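Long-range contacts in sugar kinase MJ0406 (Methanococcus jannaschii, PDB 2C4E), which phosphorylates a wide range of nucleosides, inosine, guanosine and cytidine above all, to their monophosphates, with ATP as the best phosphate donor: residues N58-G66 with H120-T131; T180-H188 with Y249-Y257. All coordinates share one frame; numbering follows the deposited sequence.

How the contacts relate
Both contacts are buried and both pack against the same mixed eight-stranded sheet, but at different strands: contact 1 at the outermost strand 58-62 and the short strand 64-65 beyond it, contact 2 at the inner strand 182-186. Their centres lie about 20 Å apart and they do not touch, the nearest atoms being about 7 Å from each other. In contact 1 a loop runs past the strand, and the chemistry is mixed: a sulfur over a tyrosine, a backbone bond to a phenol oxygen and a water bridge. Contact 2 sets a helix on the sheet through edge-to-face aromatic pairs, and its polar end reaches the ATP-binding residue Asn186 and Arg250, the inferred transition-state stabiliser.

Contact 1 (N58-G66 with H120-T131); sequences NSELLSCVG and HYKELNPPNFNT
With its SG anti to the carbonyl carbon (chi1 -67°), Cys64 lies over the ring of Tyr121, whose CG takes the same setting and brings the phenol oxygen up to the backbone of Ser63 and Cys64. This is a Cys sulfur-aromatic contact in the short strand 64-65, just beyond strand 58-62, the outermost strand of the eight-stranded ribokinase-fold sheet. The 3-10 turn 120-123 meets Cys64, and the loop then runs past strand 58-62 to enter strand 131-136 beside Glu60. Cys64 SG stands 3.6 Å from the centroid of the Tyr121 ring, 9° off its normal. The same sulfur is flanked by His120 CB and by Leu124 CD1, the latter at 3.7 Å. Cys64 N donates to Tyr121 OH over 3.1 Å with an N-H...O angle of 155°; Cys64 thus meets the tyrosine twice, with its sulfur over the ring face and its N-H at the hydroxyl. A phenylalanine in place of Tyr121 would probably leave the backbone N-H of Cys64 without this acceptor. Farther along, Leu62 CD1 reaches the CD corner of the Pro127 ring, 3.6 Å away, and touches the edge of the Phe129 ring at CE1 (4.0 Å). Glu60 brings its carboxylate against the methyl of Thr131, while Thr9 hydrogen-bonds to both Glu60 OE2 and Thr131 OG1. A water donates to Glu60 OE2 at 2.7 Å and accepts from Asn130 N.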
ATOM      1  N   ASN A  58       2.582  32.378  -9.533  1.00 23.59           N
ATOM      2  CA  ASN A  58       3.812  31.699  -9.179  1.00 24.39           C
ATOM      3  C   ASN A  58       3.645  31.114  -7.803  1.00 23.98           C
ATOM      4  O   ASN A  58       3.154  31.786  -6.914  1.00 25.72           O
ATOM      5  CB  ASN A  58       4.997  32.664  -9.226  1.00 24.77           C
ATOM      6  CG  ASN A  58       5.326  33.101 -10.638  1.00 27.48           C
ATOM      7  OD1 ASN A  58       5.365  32.285 -11.555  1.00 32.56           O
ATOM      8  ND2 ASN A  58       5.542  34.392 -10.823  1.00 31.10           N
ATOM      9  N   SER A  59       3.962  29.839  -7.645  1.00 23.69           N
ATOM     10  CA  SER A  59       3.873  29.206  -6.346  1.00 23.35           C
ATOM     11  C   SER A  59       5.208  28.610  -5.957  1.00 22.69           C
ATOM     12  O   SER A  59       6.083  28.360  -6.788  1.00 22.61           O
ATOM     13  CB  SER A  59       2.778  28.135  -6.314  1.00 23.20           C
ATOM     14  OG  SER A  59       3.029  27.100  -7.239  1.00 23.37           O
ATOM     15  N   GLU A  60       5.363  28.417  -4.664  1.00 22.22           N
ATOM     16  CA  GLU A  60       6.517  27.742  -4.120  1.00 22.59           C
ATOM     17  C   GLU A  60       6.005  26.737  -3.110  1.00 22.37           C
ATOM     18  O   GLU A  60       4.954  26.926  -2.517  1.00 22.65           O
ATOM     19  CB  GLU A  60       7.503  28.733  -3.486  1.00 23.22           C
ATOM     20  CG  GLU A  60       7.017  29.523  -2.280  1.00 24.78           C
ATOM     21  CD  GLU A  60       8.113  30.416  -1.685  1.00 27.82           C
ATOM     22  OE1 GLU A  60       9.114  30.678  -2.376  1.00 28.36           O
ATOM     23  OE2 GLU A  60       7.977  30.865  -0.519  1.00 27.21           O
ATOM     24  N   LEU A  61       6.757  25.672  -2.918  1.00 22.16           N
ATOM     25  CA  LEU A  61       6.338  24.561  -2.095  1.00 22.28           C
ATOM     26  C   LEU A  61       7.320  24.313  -0.969  1.00 22.38           C
ATOM     27  O   LEU A  61       8.547  24.329  -1.187  1.00 23.29           O
ATOM     28  CB  LEU A  61       6.222  23.338  -3.001  1.00 23.11           C
ATOM     29  CG  LEU A  61       5.533  22.049  -2.547  1.00 23.96           C
ATOM     30  CD1 LEU A  61       4.092  22.255  -2.184  1.00 24.62           C
ATOM     31  CD2 LEU A  61       5.646  21.050  -3.688  1.00 24.78           C
ATOM     32  N   LEU A  62       6.797  24.109   0.236  1.00 21.18           N
ATOM     33  CA  LEU A  62       7.600  23.719   1.388  1.00 21.55           C
ATOM     34  C   LEU A  62       7.014  22.410   1.909  1.00 21.25           C
ATOM     35  O   LEU A  62       5.918  22.400   2.465  1.00 20.84           O
ATOM     36  CB  LEU A  62       7.580  24.790   2.483  1.00 22.05           C
ATOM     37  CG  LEU A  62       8.671  24.641   3.552  1.00 24.23           C
ATOM     38  CD1 LEU A  62       8.727  25.909   4.381  1.00 25.68           C
ATOM     39  CD2 LEU A  62       8.442  23.427   4.451  1.00 24.89           C
ATOM     40  N   SER A  63       7.749  21.318   1.691  1.00 20.88           N
ATOM     41  CA  SER A  63       7.364  19.982   2.125  1.00 20.71           C
ATOM     42  C   SER A  63       8.602  19.183   2.501  1.00 20.47           C
ATOM     43  O   SER A  63       9.706  19.509   2.070  1.00 20.50           O
ATOM     44  CB  SER A  63       6.660  19.210   0.999  1.00 20.73           C
ATOM     45  OG  SER A  63       5.603  19.944   0.421  1.00 20.83           O
ATOM     46  N   CYS A  64       8.402  18.136   3.293  1.00 20.14           N
ATOM     47  CA  CYS A  64       9.418  17.107   3.500  1.00 20.04           C
ATOM     48  C   CYS A  64       9.183  15.926   2.551  1.00 20.20           C
ATOM     49  O   CYS A  64       8.133  15.276   2.593  1.00 20.53           O
ATOM     50  CB  CYS A  64       9.386  16.599   4.943  1.00 19.78           C
ATOM     51  SG  CYS A  64       9.895  17.812   6.177  1.00 21.31           S
ATOM     52  N   VAL A  65      10.165  15.663   1.694  1.00 20.25           N
ATOM     53  CA  VAL A  65      10.127  14.541   0.755  1.00 20.13           C
ATOM     54  C   VAL A  65      11.248  13.550   1.081  1.00 20.68           C
ATOM     55  O   VAL A  65      12.103  13.830   1.912  1.00 20.24           O
ATOM     56  CB  VAL A  65      10.184  15.030  -0.721  1.00 20.11           C
ATOM     57  CG1 VAL A  65       9.031  15.993  -0.998  1.00 21.23           C
ATOM     58  CG2 VAL A  65      11.522  15.704  -1.047  1.00 20.28           C
ATOM     59  N   GLY A  66      11.219  12.386   0.449  1.00 21.00           N
ATOM     60  CA  GLY A  66      12.120  11.291   0.797  1.00 21.89           C
ATOM     61  C   GLY A  66      13.197  11.027  -0.236  1.00 22.66           C
ATOM     62  O   GLY A  66      13.308  11.736  -1.232  1.00 22.75           O
ATOM     63  N   HIS A 120      10.273  14.583   9.689  1.00 19.49           N
ATOM     64  CA  HIS A 120      11.309  15.608   9.778  1.00 19.60           C
ATOM     65  C   HIS A 120      10.783  16.998  10.155  1.00 19.67           C
ATOM     66  O   HIS A 120      11.581  17.825  10.586  1.00 19.81           O
ATOM     67  CB  HIS A 120      12.108  15.708   8.466  1.00 19.68           C
ATOM     68  CG  HIS A 120      12.990  14.533   8.200  1.00 19.79           C
ATOM     69  ND1 HIS A 120      14.069  14.213   8.997  1.00 19.29           N
ATOM     70  CD2 HIS A 120      12.947  13.589   7.230  1.00 19.65           C
ATOM     71  CE1 HIS A 120      14.655  13.129   8.524  1.00 20.19           C
ATOM     72  NE2 HIS A 120      13.998  12.734   7.450  1.00 19.13           N
ATOM     73  N   TYR A 121       9.485  17.281   9.988  1.00 19.77           N
ATOM     74  CA  TYR A 121       8.977  18.612  10.349  1.00 19.92           C
ATOM     75  C   TYR A 121       9.347  19.021  11.779  1.00 20.72           C
ATOM     76  O   TYR A 121       9.707  20.163  12.012  1.00 20.12           O
ATOM     77  CB  TYR A 121       7.452  18.747  10.169  1.00 19.94           C
ATOM     78  CG  TYR A 121       7.001  18.780   8.727  1.00 19.82           C
ATOM     79  CD1 TYR A 121       6.331  17.695   8.175  1.00 20.69           C
ATOM     80  CD2 TYR A 121       7.272  19.874   7.905  1.00 21.09           C
ATOM     81  CE1 TYR A 121       5.915  17.699   6.867  1.00 19.92           C
ATOM     82  CE2 TYR A 121       6.856  19.885   6.581  1.00 20.22           C
ATOM     83  CZ  TYR A 121       6.172  18.791   6.072  1.00 19.08           C
ATOM     84  OH  TYR A 121       5.769  18.763   4.766  1.00 20.71           O
ATOM     85  N   LYS A 122       9.267  18.098  12.735  1.00 21.77           N
ATOM     86  CA  LYS A 122       9.594  18.440  14.127  1.00 23.06           C
ATOM     87  C   LYS A 122      11.075  18.794  14.345  1.00 23.20           C
ATOM     88  O   LYS A 122      11.428  19.375  15.368  1.00 23.21           O
ATOM     89  CB  LYS A 122       9.129  17.342  15.096  1.00 23.45           C
ATOM     90  CG  LYS A 122       9.832  16.010  14.957  1.00 25.34           C
ATOM     91  CD  LYS A 122       9.219  14.979  15.922  1.00 27.96           C
ATOM     92  CE  LYS A 122       9.525  13.542  15.529  1.00 29.56           C
ATOM     93  NZ  LYS A 122       9.237  13.264  14.090  1.00 31.09           N
ATOM     94  N   GLU A 123      11.931  18.443  13.392  1.00 23.85           N
ATOM     95  CA  GLU A 123      13.346  18.825  13.426  1.00 24.76           C
ATOM     96  C   GLU A 123      13.608  20.204  12.822  1.00 24.72           C
ATOM     97  O   GLU A 123      14.702  20.737  12.963  1.00 25.13           O
ATOM     98  CB  GLU A 123      14.187  17.806  12.652  1.00 25.05           C
ATOM     99  CG  GLU A 123      14.147  16.388  13.204  1.00 26.18           C
ATOM    100  CD  GLU A 123      14.452  15.335  12.147  1.00 27.91           C
ATOM    101  OE1 GLU A 123      15.104  15.656  11.123  1.00 28.16           O
ATOM    102  OE2 GLU A 123      14.033  14.178  12.345  1.00 29.41           O
ATOM    103  N   LEU A 124      12.616  20.759  12.132  1.00 24.84           N
ATOM    104  CA  LEU A 124      12.795  21.963  11.327  1.00 24.89           C
ATOM    105  C   LEU A 124      12.054  23.171  11.883  1.00 24.41           C
ATOM    106  O   LEU A 124      11.166  23.058  12.720  1.00 24.07           O
ATOM    107  CB  LEU A 124      12.312  21.710   9.891  1.00 25.10           C
ATOM    108  CG  LEU A 124      12.942  20.518   9.164  1.00 26.20           C
ATOM    109  CD1 LEU A 124      12.160  20.206   7.898  1.00 27.40           C
ATOM    110  CD2 LEU A 124      14.407  20.780   8.841  1.00 28.10           C
ATOM    111  N   ASN A 125      12.443  24.339  11.391  1.00 24.49           N
ATOM    112  CA  ASN A 125      11.726  25.571  11.655  1.00 23.94           C
ATOM    113  C   ASN A 125      11.497  26.286  10.333  1.00 24.21           C
ATOM    114  O   ASN A 125      12.284  26.141   9.404  1.00 24.19           O
ATOM    115  CB  ASN A 125      12.494  26.432  12.658  1.00 24.43           C
ATOM    116  CG  ASN A 125      12.483  25.830  14.061  1.00 22.26           C
ATOM    117  OD1 ASN A 125      11.439  25.741  14.704  1.00 22.63           O
ATOM    118  ND2 ASN A 125      13.639  25.391  14.527  1.00 24.07           N
ATOM    119  N   PRO A 126      10.385  27.001  10.215  1.00 24.45           N
ATOM    120  CA  PRO A 126      10.081  27.690   8.952  1.00 24.96           C
ATOM    121  C   PRO A 126      11.055  28.815   8.611  1.00 25.67           C
ATOM    122  O   PRO A 126      11.559  29.485   9.505  1.00 26.49           O
ATOM    123  CB  PRO A 126       8.658  28.233   9.161  1.00 24.40           C
ATOM    124  CG  PRO A 126       8.404  28.203  10.641  1.00 24.41           C
ATOM    125  CD  PRO A 126       9.339  27.187  11.234  1.00 24.62           C
ATOM    126  N   PRO A 127      11.304  29.038   7.325  1.00 26.13           N
ATOM    127  CA  PRO A 127      12.088  30.199   6.906  1.00 26.45           C
ATOM    128  C   PRO A 127      11.210  31.429   6.912  1.00 26.19           C
ATOM    129  O   PRO A 127      10.000  31.304   7.093  1.00 26.33           O
ATOM    130  CB  PRO A 127      12.488  29.837   5.476  1.00 26.55           C
ATOM    131  CG  PRO A 127      11.370  29.035   4.980  1.00 26.46           C
ATOM    132  CD  PRO A 127      10.847  28.252   6.168  1.00 26.36           C
ATOM    133  N   ASN A 128      11.807  32.606   6.731  1.00 25.67           N
ATOM    134  CA  ASN A 128      11.024  33.772   6.381  1.00 25.27           C
ATOM    135  C   ASN A 128      10.412  33.529   4.996  1.00 24.27           C
ATOM    136  O   ASN A 128      11.021  32.902   4.121  1.00 24.81           O
ATOM    137  CB  ASN A 128      11.865  35.052   6.401  1.00 25.46           C
ATOM    138  CG  ASN A 128      12.299  35.444   7.809  1.00 25.62           C
ATOM    139  OD1 ASN A 128      13.494  35.468   8.121  1.00 29.42           O
ATOM    140  ND2 ASN A 128      11.324  35.741   8.672  1.00 25.57           N
ATOM    141  N   PHE A 129       9.183  33.983   4.831  1.00 22.83           N
ATOM    142  CA  PHE A 129       8.473  33.892   3.581  1.00 22.03           C
ATOM    143  C   PHE A 129       8.396  35.283   2.999  1.00 21.91           C
ATOM    144  O   PHE A 129       8.145  36.250   3.721  1.00 21.32           O
ATOM    145  CB  PHE A 129       7.055  33.369   3.841  1.00 22.28           C
ATOM    146  CG  PHE A 129       7.016  32.004   4.483  1.00 22.93           C
ATOM    147  CD1 PHE A 129       7.310  30.885   3.744  1.00 25.55           C
ATOM    148  CD2 PHE A 129       6.694  31.850   5.819  1.00 24.00           C
ATOM    149  CE1 PHE A 129       7.268  29.629   4.320  1.00 25.58           C
ATOM    150  CE2 PHE A 129       6.665  30.584   6.382  1.00 24.91           C
ATOM    151  CZ  PHE A 129       6.939  29.491   5.617  1.00 23.62           C
ATOM    152  N   ASN A 130       8.616  35.393   1.693  1.00 21.92           N
ATOM    153  CA  ASN A 130       8.536  36.672   1.020  1.00 23.30           C
ATOM    154  C   ASN A 130       7.356  36.752   0.075  1.00 23.37           C
ATOM    155  O   ASN A 130       7.299  37.642  -0.779  1.00 24.08           O
ATOM    156  CB  ASN A 130       9.844  36.935   0.249  1.00 24.08           C
ATOM    157  CG  ASN A 130      11.049  37.009   1.162  1.00 27.31           C
ATOM    158  OD1 ASN A 130      12.139  36.509   0.821  1.00 33.80           O
ATOM    159  ND2 ASN A 130      10.882  37.649   2.321  1.00 30.22           N
ATOM    160  N   THR A 131       6.409  35.837   0.243  1.00 22.52           N
ATOM    161  CA  THR A 131       5.241  35.748  -0.619  1.00 22.66           C
ATOM    162  C   THR A 131       4.043  36.535  -0.085  1.00 22.62           C
ATOM    163  O   THR A 131       3.973  36.864   1.087  1.00 22.85           O
ATOM    164  CB  THR A 131       4.845  34.269  -0.770  1.00 23.09           C
ATOM    165  OG1 THR A 131       4.869  33.625   0.516  1.00 22.47           O
ATOM    166  CG2 THR A 131       5.878  33.532  -1.611  1.00 23.95           C
TER
HETATM  167  O   HOH W   1       9.252  33.179   0.050  1.00 24.10           O

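Contact 2 (T180-H188 with Y249-Y257)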
ATOM      1  N   THR A 180      -4.513  33.462  11.513  1.00 19.09           N
ATOM      2  CA  THR A 180      -5.021  33.138  10.185  1.00 19.54           C
ATOM      3  C   THR A 180      -5.804  34.314   9.616  1.00 19.30           C
ATOM      4  O   THR A 180      -6.592  34.916  10.322  1.00 20.30           O
ATOM      5  CB  THR A 180      -5.948  31.914  10.247  1.00 20.00           C
ATOM      6  OG1 THR A 180      -5.197  30.752  10.604  1.00 20.54           O
ATOM      7  CG2 THR A 180      -6.460  31.573   8.862  1.00 20.37           C
ATOM      8  N   ASN A 181      -5.560  34.637   8.351  1.00 19.19           N
ATOM      9  CA  ASN A 181      -6.368  35.614   7.611  1.00 18.85           C
ATOM     10  C   ASN A 181      -7.530  34.958   6.862  1.00 20.27           C
ATOM     11  O   ASN A 181      -8.655  35.414   6.993  1.00 19.90           O
ATOM     12  CB  ASN A 181      -5.510  36.438   6.650  1.00 19.69           C
ATOM     13  CG  ASN A 181      -4.498  37.279   7.378  1.00 18.86           C
ATOM     14  OD1 ASN A 181      -4.806  38.393   7.908  1.00 23.28           O
ATOM     15  ND2 ASN A 181      -3.300  36.758   7.473  1.00 15.07           N
ATOM     16  N   PHE A 182      -7.266  33.902   6.093  1.00 20.01           N
ATOM     17  CA  PHE A 182      -8.307  33.159   5.383  1.00 21.16           C
ATOM     18  C   PHE A 182      -8.371  31.778   5.985  1.00 20.95           C
ATOM     19  O   PHE A 182      -7.387  31.039   5.934  1.00 20.17           O
ATOM     20  CB  PHE A 182      -8.007  32.951   3.894  1.00 21.11           C
ATOM     21  CG  PHE A 182      -7.638  34.195   3.129  1.00 25.57           C
ATOM     22  CD1 PHE A 182      -6.301  34.532   2.958  1.00 29.69           C
ATOM     23  CD2 PHE A 182      -8.598  34.982   2.537  1.00 30.56           C
ATOM     24  CE1 PHE A 182      -5.943  35.657   2.229  1.00 31.91           C
ATOM     25  CE2 PHE A 182      -8.242  36.118   1.783  1.00 32.14           C
ATOM     26  CZ  PHE A 182      -6.923  36.446   1.642  1.00 32.59           C
ATOM     27  N   LEU A 183      -9.517  31.430   6.561  1.00 21.06           N
ATOM     28  CA  LEU A 183      -9.745  30.131   7.159  1.00 20.94           C
ATOM     29  C   LEU A 183     -10.745  29.367   6.304  1.00 21.21           C
ATOM     30  O   LEU A 183     -11.885  29.808   6.115  1.00 21.94           O
ATOM     31  CB  LEU A 183     -10.271  30.305   8.576  1.00 20.82           C
ATOM     32  CG  LEU A 183     -10.647  29.046   9.357  1.00 21.92           C
ATOM     33  CD1 LEU A 183      -9.383  28.191   9.543  1.00 22.67           C
ATOM     34  CD2 LEU A 183     -11.237  29.471  10.679  1.00 21.63           C
ATOM     35  N   PHE A 184     -10.296  28.245   5.772  1.00 20.58           N
ATOM     36  CA  PHE A 184     -11.123  27.354   4.982  1.00 20.89           C
ATOM     37  C   PHE A 184     -11.456  26.105   5.796  1.00 21.06           C
ATOM     38  O   PHE A 184     -10.577  25.511   6.411  1.00 21.69           O
ATOM     39  CB  PHE A 184     -10.374  26.893   3.728  1.00 20.27           C
ATOM     40  CG  PHE A 184     -10.065  27.976   2.724  1.00 20.50           C
ATOM     41  CD1 PHE A 184      -8.861  28.696   2.793  1.00 21.25           C
ATOM     42  CD2 PHE A 184     -10.912  28.223   1.659  1.00 20.46           C
ATOM     43  CE1 PHE A 184      -8.554  29.669   1.844  1.00 22.15           C
ATOM     44  CE2 PHE A 184     -10.605  29.189   0.723  1.00 21.66           C
ATOM     45  CZ  PHE A 184      -9.431  29.906   0.809  1.00 22.91           C
ATOM     46  N   MET A 185     -12.713  25.690   5.773  1.00 20.84           N
ATOM     47  CA  MET A 185     -13.109  24.413   6.340  1.00 21.55           C
ATOM     48  C   MET A 185     -14.284  23.865   5.565  1.00 21.62           C
ATOM     49  O   MET A 185     -15.155  24.603   5.137  1.00 21.36           O
ATOM     50  CB  MET A 185     -13.499  24.553   7.816  1.00 21.67           C
ATOM     51  CG  MET A 185     -12.322  24.674   8.778  1.00 23.54           C
ATOM     52  SD  MET A 185     -12.903  24.605  10.511  1.00 26.60           S
ATOM     53  CE  MET A 185     -13.336  26.280  10.737  1.00 27.70           C
ATOM     54  N   ASN A 186     -14.312  22.558   5.391  1.00 22.82           N
ATOM     55  CA  ASN A 186     -15.513  21.899   4.926  1.00 23.59           C
ATOM     56  C   ASN A 186     -16.558  21.936   6.038  1.00 23.62           C
ATOM     57  O   ASN A 186     -16.212  22.111   7.201  1.00 22.93           O
ATOM     58  CB  ASN A 186     -15.204  20.465   4.517  1.00 25.15           C
ATOM     59  CG  ASN A 186     -14.422  20.407   3.232  1.00 28.52           C
ATOM     60  OD1 ASN A 186     -14.795  21.044   2.248  1.00 34.73           O
ATOM     61  ND2 ASN A 186     -13.319  19.666   3.232  1.00 34.19           N
ATOM     62  N   LYS A 187     -17.825  21.770   5.677  1.00 24.02           N
ATOM     63  CA  LYS A 187     -18.921  21.963   6.635  1.00 24.80           C
ATOM     64  C   LYS A 187     -18.847  21.060   7.866  1.00 25.10           C
ATOM     65  O   LYS A 187     -19.122  21.513   8.970  1.00 25.45           O
ATOM     66  CB  LYS A 187     -20.282  21.803   5.960  1.00 24.80           C
ATOM     67  CG  LYS A 187     -21.467  22.123   6.886  1.00 25.68           C
ATOM     68  CD  LYS A 187     -22.773  22.265   6.110  0.20 25.07           C
ATOM     69  CE  LYS A 187     -23.800  23.096   6.870  0.20 24.91           C
ATOM     70  NZ  LYS A 187     -24.914  23.535   5.987  0.20 24.64           N
ATOM     71  N   HIS A 188     -18.480  19.797   7.674  0.50 25.28           N
ATOM     72  CA  HIS A 188     -18.399  18.858   8.791  0.50 25.44           C
ATOM     73  C   HIS A 188     -17.315  19.286   9.775  0.50 25.22           C
ATOM     74  O   HIS A 188     -17.487  19.209  10.992  0.50 25.37           O
ATOM     75  CB  HIS A 188     -18.121  17.441   8.282  0.50 25.62           C
ATOM     76  CG  HIS A 188     -19.285  16.808   7.584  0.20 26.23           C
ATOM     77  ND1 HIS A 188     -20.578  17.268   7.720  0.50 27.04           N
ATOM     78  CD2 HIS A 188     -19.350  15.746   6.747  0.50 26.80           C
ATOM     79  CE1 HIS A 188     -21.390  16.511   7.003  0.50 27.98           C
ATOM     80  NE2 HIS A 188     -20.670  15.581   6.402  0.50 28.20           N
ATOM     81  N   TYR A 249     -10.267  24.145  -5.167  1.00 21.46           N
ATOM     82  CA  TYR A 249     -11.064  25.308  -4.805  1.00 21.36           C
ATOM     83  C   TYR A 249     -10.174  26.328  -4.111  1.00 20.87           C
ATOM     84  O   TYR A 249     -10.259  27.503  -4.383  1.00 20.75           O
ATOM     85  CB  TYR A 249     -12.196  24.924  -3.855  1.00 20.93           C
ATOM     86  CG  TYR A 249     -13.071  26.087  -3.408  1.00 21.05           C
ATOM     87  CD1 TYR A 249     -14.333  26.294  -3.980  1.00 19.85           C
ATOM     88  CD2 TYR A 249     -12.662  26.960  -2.401  1.00 20.92           C
ATOM     89  CE1 TYR A 249     -15.132  27.349  -3.587  1.00 20.47           C
ATOM     90  CE2 TYR A 249     -13.479  28.027  -1.991  1.00 20.69           C
ATOM     91  CZ  TYR A 249     -14.715  28.203  -2.585  1.00 21.43           C
ATOM     92  OH  TYR A 249     -15.534  29.248  -2.184  1.00 19.81           O
ATOM     93  N   ARG A 250      -9.356  25.869  -3.166  1.00 21.35           N
ATOM     94  CA  ARG A 250      -8.421  26.751  -2.484  1.00 21.67           C
ATOM     95  C   ARG A 250      -7.398  27.347  -3.458  1.00 21.27           C
ATOM     96  O   ARG A 250      -7.131  28.540  -3.397  1.00 20.63           O
ATOM     97  CB  ARG A 250      -7.762  26.026  -1.303  1.00 22.53           C
ATOM     98  CG  ARG A 250      -8.729  25.826  -0.127  1.00 24.47           C
ATOM     99  CD  ARG A 250      -8.897  24.403   0.296  1.00 27.34           C
ATOM    100  NE  ARG A 250      -9.852  24.209   1.388  1.00 28.26           N
ATOM    101  CZ  ARG A 250     -11.116  23.826   1.254  1.00 27.31           C
ATOM    102  NH1 ARG A 250     -11.659  23.624   0.059  1.00 25.55           N
ATOM    103  NH2 ARG A 250     -11.866  23.655   2.342  1.00 29.46           N
ATOM    104  N   ALA A 251      -6.879  26.539  -4.378  1.00 20.67           N
ATOM    105  CA  ALA A 251      -5.965  27.018  -5.406  1.00 21.40           C
ATOM    106  C   ALA A 251      -6.590  28.146  -6.219  1.00 20.83           C
ATOM    107  O   ALA A 251      -5.967  29.182  -6.435  1.00 21.27           O
ATOM    108  CB  ALA A 251      -5.521  25.869  -6.316  1.00 21.28           C
ATOM    109  N   GLY A 252      -7.836  27.960  -6.640  1.00 20.76           N
ATOM    110  CA  GLY A 252      -8.537  28.960  -7.423  1.00 20.61           C
ATOM    111  C   GLY A 252      -8.813  30.220  -6.628  1.00 20.35           C
ATOM    112  O   GLY A 252      -8.594  31.333  -7.120  1.00 19.73           O
ATOM    113  N   PHE A 253      -9.287  30.038  -5.393  1.00 19.94           N
ATOM    114  CA  PHE A 253      -9.653  31.155  -4.526  1.00 19.78           C
ATOM    115  C   PHE A 253      -8.443  32.053  -4.264  1.00 20.13           C
ATOM    116  O   PHE A 253      -8.501  33.255  -4.403  1.00 19.94           O
ATOM    117  CB  PHE A 253     -10.196  30.614  -3.209  1.00 20.55           C
ATOM    118  CG  PHE A 253     -10.834  31.649  -2.338  1.00 21.28           C
ATOM    119  CD1 PHE A 253     -12.211  31.702  -2.225  1.00 22.51           C
ATOM    120  CD2 PHE A 253     -10.069  32.547  -1.606  1.00 22.44           C
ATOM    121  CE1 PHE A 253     -12.814  32.653  -1.439  1.00 23.10           C
ATOM    122  CE2 PHE A 253     -10.682  33.503  -0.808  1.00 23.29           C
ATOM    123  CZ  PHE A 253     -12.067  33.534  -0.726  1.00 21.89           C
ATOM    124  N   LEU A 254      -7.345  31.436  -3.855  1.00 19.99           N
ATOM    125  CA  LEU A 254      -6.129  32.170  -3.510  1.00 20.50           C
ATOM    126  C   LEU A 254      -5.457  32.779  -4.747  1.00 20.27           C
ATOM    127  O   LEU A 254      -4.900  33.871  -4.678  1.00 19.86           O
ATOM    128  CB  LEU A 254      -5.159  31.233  -2.797  1.00 20.67           C
ATOM    129  CG  LEU A 254      -5.673  30.704  -1.460  1.00 21.28           C
ATOM    130  CD1 LEU A 254      -4.704  29.671  -0.921  1.00 23.65           C
ATOM    131  CD2 LEU A 254      -5.840  31.844  -0.466  1.00 21.54           C
ATOM    132  N   SER A 255      -5.532  32.094  -5.879  1.00 20.27           N
ATOM    133  CA  SER A 255      -4.986  32.634  -7.125  1.00 20.37           C
ATOM    134  C   SER A 255      -5.734  33.900  -7.538  1.00 20.28           C
ATOM    135  O   SER A 255      -5.134  34.910  -7.919  1.00 20.04           O
ATOM    136  CB  SER A 255      -5.041  31.598  -8.254  1.00 20.86           C
ATOM    137  OG  SER A 255      -4.176  30.498  -7.991  1.00 21.15           O
ATOM    138  N   ALA A 256      -7.060  33.828  -7.468  1.00 20.16           N
ATOM    139  CA  ALA A 256      -7.913  34.971  -7.753  1.00 19.47           C
ATOM    140  C   ALA A 256      -7.623  36.101  -6.794  1.00 19.86           C
ATOM    141  O   ALA A 256      -7.591  37.270  -7.183  1.00 19.40           O
ATOM    142  CB  ALA A 256      -9.357  34.579  -7.672  1.00 19.00           C
ATOM    143  N   TYR A 257      -7.376  35.770  -5.531  1.00 19.42           N
ATOM    144  CA  TYR A 257      -7.085  36.812  -4.573  1.00 20.22           C
ATOM    145  C   TYR A 257      -5.806  37.563  -4.933  1.00 20.61           C
ATOM    146  O   TYR A 257      -5.794  38.815  -4.954  1.00 21.64           O
ATOM    147  CB  TYR A 257      -7.032  36.269  -3.143  1.00 20.40           C
ATOM    148  CG  TYR A 257      -6.943  37.392  -2.163  1.00 21.55           C
ATOM    149  CD1 TYR A 257      -8.089  38.008  -1.701  1.00 25.72           C
ATOM    150  CD2 TYR A 257      -5.714  37.883  -1.743  1.00 22.42           C
ATOM    151  CE1 TYR A 257      -8.022  39.075  -0.811  1.00 27.42           C
ATOM    152  CE2 TYR A 257      -5.636  38.930  -0.855  1.00 24.80           C
ATOM    153  CZ  TYR A 257      -6.794  39.526  -0.399  1.00 26.27           C
ATOM    154  OH  TYR A 257      -6.724  40.586   0.487  1.00 29.40           O
TER
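Phe184 sits in the tight part of the contact, its ring edge set against the face of Phe253 with the planes at 88° and Phe184 CZ 3.6 Å from Phe253 CD2. One face of the Phe184 ring is covered by the aliphatic stem of Arg250 in a CH-pi contact, Arg250 CG lying 3.8 Å from the centroid. Tyr249 CE2 and Leu254 CD2 close on the edge of the same ring. The helical segment 249-257 runs nearly antiparallel to strand 182-186 (158°) and packs on the central sheet of the ribokinase fold, with Ile212 of the next strand touching Phe184, Tyr249 and Phe253. Toward Tyr257, which is partly exposed, the packing continues as a second T-shaped pair: Phe182 CZ points at the centre of the Tyr257 ring, 3.7 Å from Tyr257 CZ. The other end, at partly exposed Asn186, is looser and polar. Arg250, inferred to stabilise the transition state, bends at chi2 (123°), carrying its guanidinium past Phe184 CB toward the ATP-binding Asn186, yet Arg250 NH2 remains 3.9 Å from Asn186 OD1. Thr214 OG1 hydrogen-bonds to both of those atoms, and Asp160 forms a salt bridge with Arg250 NH2.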